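Local atomic coordinates of F420-dependent methylenetetrahydromethanopterin dehydrogenase (Methanopyrus kandleri, PDB entry 1QV9), a protein that catalyses the reversible reduction of methenyl-tetrahydromethanopterin to methylene-tetrahydromethanopterin with coenzyme F420, a step of methanogenesis from carbon dioxide. Residues D143-V147 with M241-A245; V216-C221 with I233-A237. All coordinates share one frame; numbering follows the deposited sequence.

Contact 1: residues D143-V147 with M241-A245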
ATOM      1  N   ASP A 143      -6.632  16.128  -1.009  1.00 11.22           N
ATOM      2  CA  ASP A 143      -5.709  15.664  -0.011  1.00 11.78           C
ATOM      3  C   ASP A 143      -5.767  16.527   1.243  1.00 11.82           C
ATOM      4  O   ASP A 143      -5.757  15.979   2.368  1.00 14.81           O
ATOM      5  CB  ASP A 143      -4.281  15.642  -0.580  1.00 12.97           C
ATOM      6  CG  ASP A 143      -4.051  14.461  -1.510  1.00 18.20           C
ATOM      7  OD1 ASP A 143      -4.742  13.413  -1.375  1.00 17.88           O
ATOM      8  OD2 ASP A 143      -3.161  14.567  -2.389  1.00 17.26           O
ATOM      9  N   LEU A 144      -5.803  17.847   1.065  1.00 11.42           N
ATOM     10  CA  LEU A 144      -5.875  18.745   2.219  1.00 12.57           C
ATOM     11  C   LEU A 144      -7.171  18.512   3.006  1.00 13.13           C
ATOM     12  O   LEU A 144      -7.136  18.478   4.239  1.00 13.29           O
ATOM     13  CB  LEU A 144      -5.738  20.188   1.730  1.00 15.87           C
ATOM     14  CG  LEU A 144      -5.949  21.258   2.794  1.00 13.67           C
ATOM     15  CD1 LEU A 144      -4.942  21.118   3.924  1.00 15.82           C
ATOM     16  CD2 LEU A 144      -5.801  22.658   2.125  1.00 18.81           C
HETATM   17  N   MSE A 145      -8.296  18.326   2.295  1.00 11.92           N
HETATM   18  CA  MSE A 145      -9.582  18.076   2.991  1.00 13.80           C
HETATM   19  C   MSE A 145      -9.485  16.795   3.816  1.00 13.60           C
HETATM   20  O   MSE A 145      -9.979  16.733   4.973  1.00 13.65           O
HETATM   21  CB  MSE A 145     -10.718  17.963   1.965  1.00 13.56           C
HETATM   22  CG  MSE A 145     -12.069  17.835   2.635  1.00 12.34           C
HETATM   23 SE   MSE A 145     -13.478  17.824   1.260  1.00 18.08          SE
HETATM   24  CE  MSE A 145     -13.047  19.552   0.461  1.00 18.02           C
ATOM     25  N   LYS A 146      -8.870  15.755   3.253  1.00 12.10           N
ATOM     26  CA  LYS A 146      -8.729  14.497   4.003  1.00 10.35           C
ATOM     27  C   LYS A 146      -7.884  14.750   5.265  1.00 12.13           C
ATOM     28  O   LYS A 146      -8.188  14.262   6.358  1.00 14.26           O
ATOM     29  CB  LYS A 146      -8.063  13.431   3.106  1.00 12.63           C
ATOM     30  CG  LYS A 146      -7.686  12.139   3.783  1.00 15.37           C
ATOM     31  CD  LYS A 146      -8.860  11.516   4.497  1.00 21.74           C
ATOM     32  CE  LYS A 146      -8.477  10.155   5.040  1.00 25.28           C
ATOM     33  NZ  LYS A 146      -9.557   9.527   5.814  1.00 42.60           N
ATOM     34  N   VAL A 147      -6.791  15.499   5.114  1.00 11.84           N
ATOM     35  CA  VAL A 147      -5.963  15.792   6.279  1.00 11.76           C
ATOM     36  C   VAL A 147      -6.748  16.553   7.345  1.00 10.01           C
ATOM     37  O   VAL A 147      -6.766  16.143   8.514  1.00 13.84           O
ATOM     38  CB  VAL A 147      -4.727  16.629   5.847  1.00 12.08           C
ATOM     39  CG1 VAL A 147      -3.973  17.183   7.111  1.00 14.26           C
ATOM     40  CG2 VAL A 147      -3.805  15.772   5.003  1.00 15.03           C
HETATM   41  N   MSE A 241       1.851  16.810   0.506  1.00 13.83           N
HETATM   42  CA  MSE A 241       0.449  16.838   0.951  1.00 13.30           C
HETATM   43  C   MSE A 241      -0.234  15.491   0.696  1.00 12.95           C
HETATM   44  O   MSE A 241      -1.064  15.058   1.522  1.00 14.10           O
HETATM   45  CB  MSE A 241      -0.312  17.972   0.286  1.00 13.70           C
HETATM   46  CG  MSE A 241      -1.723  18.154   0.838  1.00 14.07           C
HETATM   47 SE   MSE A 241      -1.805  18.646   2.760  1.00 17.78          SE
HETATM   48  CE  MSE A 241      -1.270  20.530   2.566  1.00 15.18           C
ATOM     49  N   ARG A 242       0.108  14.840  -0.407  1.00 13.47           N
ATOM     50  CA  ARG A 242      -0.478  13.512  -0.696  1.00 12.85           C
ATOM     51  C   ARG A 242      -0.053  12.528   0.415  1.00 15.06           C
ATOM     52  O   ARG A 242      -0.861  11.697   0.865  1.00 15.01           O
ATOM     53  CB  ARG A 242      -0.021  13.036  -2.084  1.00 14.52           C
ATOM     54  CG  ARG A 242      -0.297  11.567  -2.400  1.00 14.95           C
ATOM     55  CD  ARG A 242      -0.029  11.363  -3.889  1.00 14.66           C
ATOM     56  NE  ARG A 242      -0.212   9.963  -4.284  1.00 15.22           N
ATOM     57  CZ  ARG A 242       0.726   9.025  -4.169  1.00 14.55           C
ATOM     58  NH1 ARG A 242       0.476   7.763  -4.557  1.00 16.93           N
ATOM     59  NH2 ARG A 242       1.940   9.320  -3.692  1.00 16.06           N
ATOM     60  N   LYS A 243       1.186  12.595   0.910  1.00 13.41           N
ATOM     61  CA  LYS A 243       1.606  11.706   1.996  1.00 13.38           C
ATOM     62  C   LYS A 243       0.989  12.084   3.343  1.00 14.55           C
ATOM     63  O   LYS A 243       0.769  11.224   4.197  1.00 14.72           O
ATOM     64  CB  LYS A 243       3.141  11.666   2.123  1.00 15.52           C
ATOM     65  CG  LYS A 243       3.750  10.875   0.952  1.00 18.34           C
ATOM     66  CD  LYS A 243       3.118   9.464   0.852  1.00 23.94           C
ATOM     67  CE  LYS A 243       3.827   8.532  -0.139  1.00 28.36           C
ATOM     68  NZ  LYS A 243       3.676   9.033  -1.504  1.00 36.77           N
ATOM     69  N   ALA A 244       0.749  13.381   3.561  1.00 12.17           N
ATOM     70  CA  ALA A 244       0.092  13.795   4.786  1.00 11.14           C
ATOM     71  C   ALA A 244      -1.327  13.176   4.754  1.00 13.01           C
ATOM     72  O   ALA A 244      -1.786  12.729   5.796  1.00 14.26           O
ATOM     73  CB  ALA A 244       0.021  15.361   4.893  1.00 11.93           C
ATOM     74  N   ALA A 245      -1.991  13.155   3.596  1.00 13.30           N
ATOM     75  CA  ALA A 245      -3.373  12.561   3.561  1.00 11.68           C
ATOM     76  C   ALA A 245      -3.274  11.072   3.875  1.00 14.36           C
ATOM     77  O   ALA A 245      -4.178  10.493   4.519  1.00 14.82           O
ATOM     78  CB  ALA A 245      -3.999  12.741   2.184  1.00 13.14           C
TER
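Asp143 lays its carboxylate against Arg242 and Ala245. Its OD2 is 3.3 Å from Arg242 CA, and its OD1 and backbone O are each 3.7 Å from Ala245 CB. Chi1 of -76° puts CG beside the backbone N and anti to the carbonyl carbon, with OD2 against Arg242 CA. One turn on, Val147 sends CG2 against Ala245 N at 3.5 Å, and the same methyl meets Ala244 CB at 3.8 Å. Met241, a selenomethionine, bends at chi2 and chi3, bringing its CE to 4.0 Å from Leu144 CD1, while SE lies near Val147 CG2. With an alanine in place of Asp143, a gap would probably open beside Ala245 CB and the Arg242 backbone. The contact joins helix 134-150 to helix 227-257 in the helix bundle. The axes of segments 143-147 and 241-245 come within 8.3 Å, their N-to-C directions 36° apart. Helix 197-223 backs the pair, with Leu207 on Val147 and Val213 on Met241. Arg242 runs alongside Asp143 but does not pair with it; its guanidinium forms salt bridges with Asp249 of the second subunit and Glu250 of the third. No hydrogen bond joins the segments: packing holds them, and the arginine's charge serves the subunit interfaces.

Contact 2: residues V216-C221 with I233-A237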
ATOM      1  N   VAL A 216       7.203  25.483   1.326  1.00 17.58           N
ATOM      2  CA  VAL A 216       7.685  25.027   0.024  1.00 17.03           C
ATOM      3  C   VAL A 216       6.943  25.736  -1.108  1.00 18.90           C
ATOM      4  O   VAL A 216       7.545  26.170  -2.097  1.00 18.09           O
ATOM      5  CB  VAL A 216       7.570  23.457  -0.134  1.00 16.89           C
ATOM      6  CG1 VAL A 216       8.042  23.023  -1.557  1.00 17.61           C
ATOM      7  CG2 VAL A 216       8.378  22.792   0.991  1.00 16.79           C
ATOM      8  N   SER A 217       5.620  25.822  -0.998  1.00 18.20           N
ATOM      9  CA  SER A 217       4.825  26.521  -1.978  1.00 18.70           C
ATOM     10  C   SER A 217       5.257  27.997  -2.085  1.00 19.33           C
ATOM     11  O   SER A 217       5.359  28.528  -3.180  1.00 20.82           O
ATOM     12  CB  SER A 217       3.342  26.450  -1.598  1.00 23.60           C
ATOM     13  OG  SER A 217       2.892  25.095  -1.718  1.00 20.98           O
ATOM     14  N   VAL A 218       5.482  28.621  -0.937  1.00 21.66           N
ATOM     15  CA  VAL A 218       5.886  30.036  -0.905  1.00 22.01           C
ATOM     16  C   VAL A 218       7.242  30.164  -1.602  1.00 24.25           C
ATOM     17  O   VAL A 218       7.437  31.079  -2.406  1.00 26.17           O
ATOM     18  CB  VAL A 218       5.942  30.565   0.552  1.00 22.61           C
ATOM     19  CG1 VAL A 218       6.687  31.928   0.608  1.00 26.72           C
ATOM     20  CG2 VAL A 218       4.524  30.741   1.096  1.00 21.89           C
ATOM     21  N   GLU A 219       8.170  29.245  -1.332  1.00 20.35           N
ATOM     22  CA  GLU A 219       9.474  29.330  -1.998  1.00 23.55           C
ATOM     23  C   GLU A 219       9.328  29.204  -3.517  1.00 26.22           C
ATOM     24  O   GLU A 219       9.935  29.946  -4.290  1.00 23.47           O
ATOM     25  CB  GLU A 219      10.419  28.243  -1.499  1.00 26.33           C
ATOM     26  CG  GLU A 219      11.770  28.223  -2.226  1.00 28.71           C
ATOM     27  CD  GLU A 219      12.622  27.029  -1.837  1.00 30.50           C
ATOM     28  OE1 GLU A 219      12.498  26.581  -0.696  1.00 30.11           O
ATOM     29  OE2 GLU A 219      13.418  26.552  -2.668  1.00 37.95           O
ATOM     30  N   GLY A 220       8.505  28.257  -3.976  1.00 19.63           N
ATOM     31  CA  GLY A 220       8.368  28.080  -5.396  1.00 17.92           C
ATOM     32  C   GLY A 220       7.544  29.127  -6.131  1.00 20.84           C
ATOM     33  O   GLY A 220       7.742  29.323  -7.324  1.00 23.42           O
ATOM     34  N   CYS A 221       6.616  29.769  -5.434  1.00 20.45           N
ATOM     35  CA  CYS A 221       5.744  30.789  -6.025  1.00 23.41           C
ATOM     36  C   CYS A 221       6.247  32.224  -5.924  1.00 24.58           C
ATOM     37  O   CYS A 221       5.968  33.035  -6.814  1.00 27.78           O
ATOM     38  CB  CYS A 221       4.378  30.781  -5.351  1.00 21.86           C
ATOM     39  SG  CYS A 221       3.378  29.319  -5.796  1.00 24.63           S
ATOM     40  N   ILE A 233      10.013  22.416  -7.361  1.00 18.02           N
ATOM     41  CA  ILE A 233       9.726  22.792  -6.001  1.00 17.61           C
ATOM     42  C   ILE A 233       8.214  22.776  -5.702  1.00 18.03           C
ATOM     43  O   ILE A 233       7.803  22.164  -4.688  1.00 17.91           O
ATOM     44  CB  ILE A 233      10.353  24.198  -5.667  1.00 20.59           C
ATOM     45  CG1 ILE A 233      11.886  24.051  -5.669  1.00 21.04           C
ATOM     46  CG2 ILE A 233       9.854  24.714  -4.319  1.00 19.59           C
ATOM     47  CD1 ILE A 233      12.621  25.397  -5.550  1.00 23.92           C
ATOM     48  N   VAL A 234       7.387  23.429  -6.520  1.00 15.91           N
ATOM     49  CA  VAL A 234       5.955  23.432  -6.172  1.00 16.73           C
ATOM     50  C   VAL A 234       5.377  22.015  -6.281  1.00 17.41           C
ATOM     51  O   VAL A 234       4.470  21.666  -5.503  1.00 17.78           O
ATOM     52  CB  VAL A 234       5.099  24.417  -6.998  1.00 17.23           C
ATOM     53  CG1 VAL A 234       5.546  25.870  -6.689  1.00 17.97           C
ATOM     54  CG2 VAL A 234       5.150  24.093  -8.464  1.00 19.47           C
ATOM     55  N   ALA A 235       5.899  21.199  -7.186  1.00 15.53           N
ATOM     56  CA  ALA A 235       5.379  19.822  -7.327  1.00 16.83           C
ATOM     57  C   ALA A 235       5.726  19.024  -6.093  1.00 20.10           C
ATOM     58  O   ALA A 235       4.944  18.160  -5.656  1.00 15.75           O
ATOM     59  CB  ALA A 235       5.962  19.134  -8.538  1.00 15.76           C
ATOM     60  N   SER A 236       6.899  19.280  -5.503  1.00 16.68           N
ATOM     61  CA  SER A 236       7.293  18.542  -4.314  1.00 17.21           C
ATOM     62  C   SER A 236       6.358  18.854  -3.131  1.00 15.51           C
ATOM     63  O   SER A 236       6.120  17.985  -2.301  1.00 16.28           O
ATOM     64  CB  SER A 236       8.772  18.814  -3.962  1.00 17.72           C
ATOM     65  OG  SER A 236       8.926  20.056  -3.325  1.00 18.44           O
ATOM     66  N   ALA A 237       5.815  20.066  -3.087  1.00 15.09           N
ATOM     67  CA  ALA A 237       4.890  20.472  -2.029  1.00 14.39           C
ATOM     68  C   ALA A 237       3.625  19.594  -2.135  1.00 13.07           C
ATOM     69  O   ALA A 237       3.087  19.135  -1.101  1.00 16.36           O
ATOM     70  CB  ALA A 237       4.534  21.928  -2.195  1.00 16.35           C
TER
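Ile233 packs against Val216, Glu219 and Gly220 of the 216-221 helix. From CB the two branches part. CG2 sits 3.5 Å from Val216 O and 3.7 Å from Val216 CG1, and it also reaches Gly220 N. CG1, anti to the carbonyl carbon (chi1 -68°), passes 4.2 Å from Glu219 OE2. At the tip, CD1 comes to 3.2 Å from Glu219 OE2, the two side chains crossing at about a right angle. That oxygen has its polar partners in the third subunit, a salt bridge to Arg185 and a hydrogen bond to Asn186. The two segments belong to an antiparallel helical hairpin, helices 197-223 and 227-257 joined by a short turn. The axes of 216-221 and 233-237 come within 8.2 Å, their directions 161° apart. Gly220 is a close point of the hairpin: its CA is 3.8 Å from Val234 CG1, and a CB there would clash with that methyl. At the other end of the contact, Val216 CG1 packs 3.7 Å from Ala237 CB and 3.3 Å from Ile233 O. Ser236 OG donates to that same carbonyl, with the donor tilted 19° from its plane. Ser217 OG touches Ala237 CB; it hydrogen-bonds Met124 O, and weakly Val213 O.

In the fold
Contacts 1 and 2 share helix 227-257. Residues 233-237 and 241-245 follow each other along it, and the centres of the two contacts are about 16 Å apart. Contact 2 joins neighbours in the chain, whereas contact 1 brings in helix 134-150, which is distant in sequence. The chain around residues 122-124 runs past both: Asp122 packs on Leu144 and Ala123 on Met241, while Met124 accepts from Ser217. Contact 1 lies about 14 Å from the centre of the chain and contact 2 about 21 Å, measured between centres. Both reach the third subunit, consistent with a helical bundle that helps assemble the hexamer, a trimer of dimers.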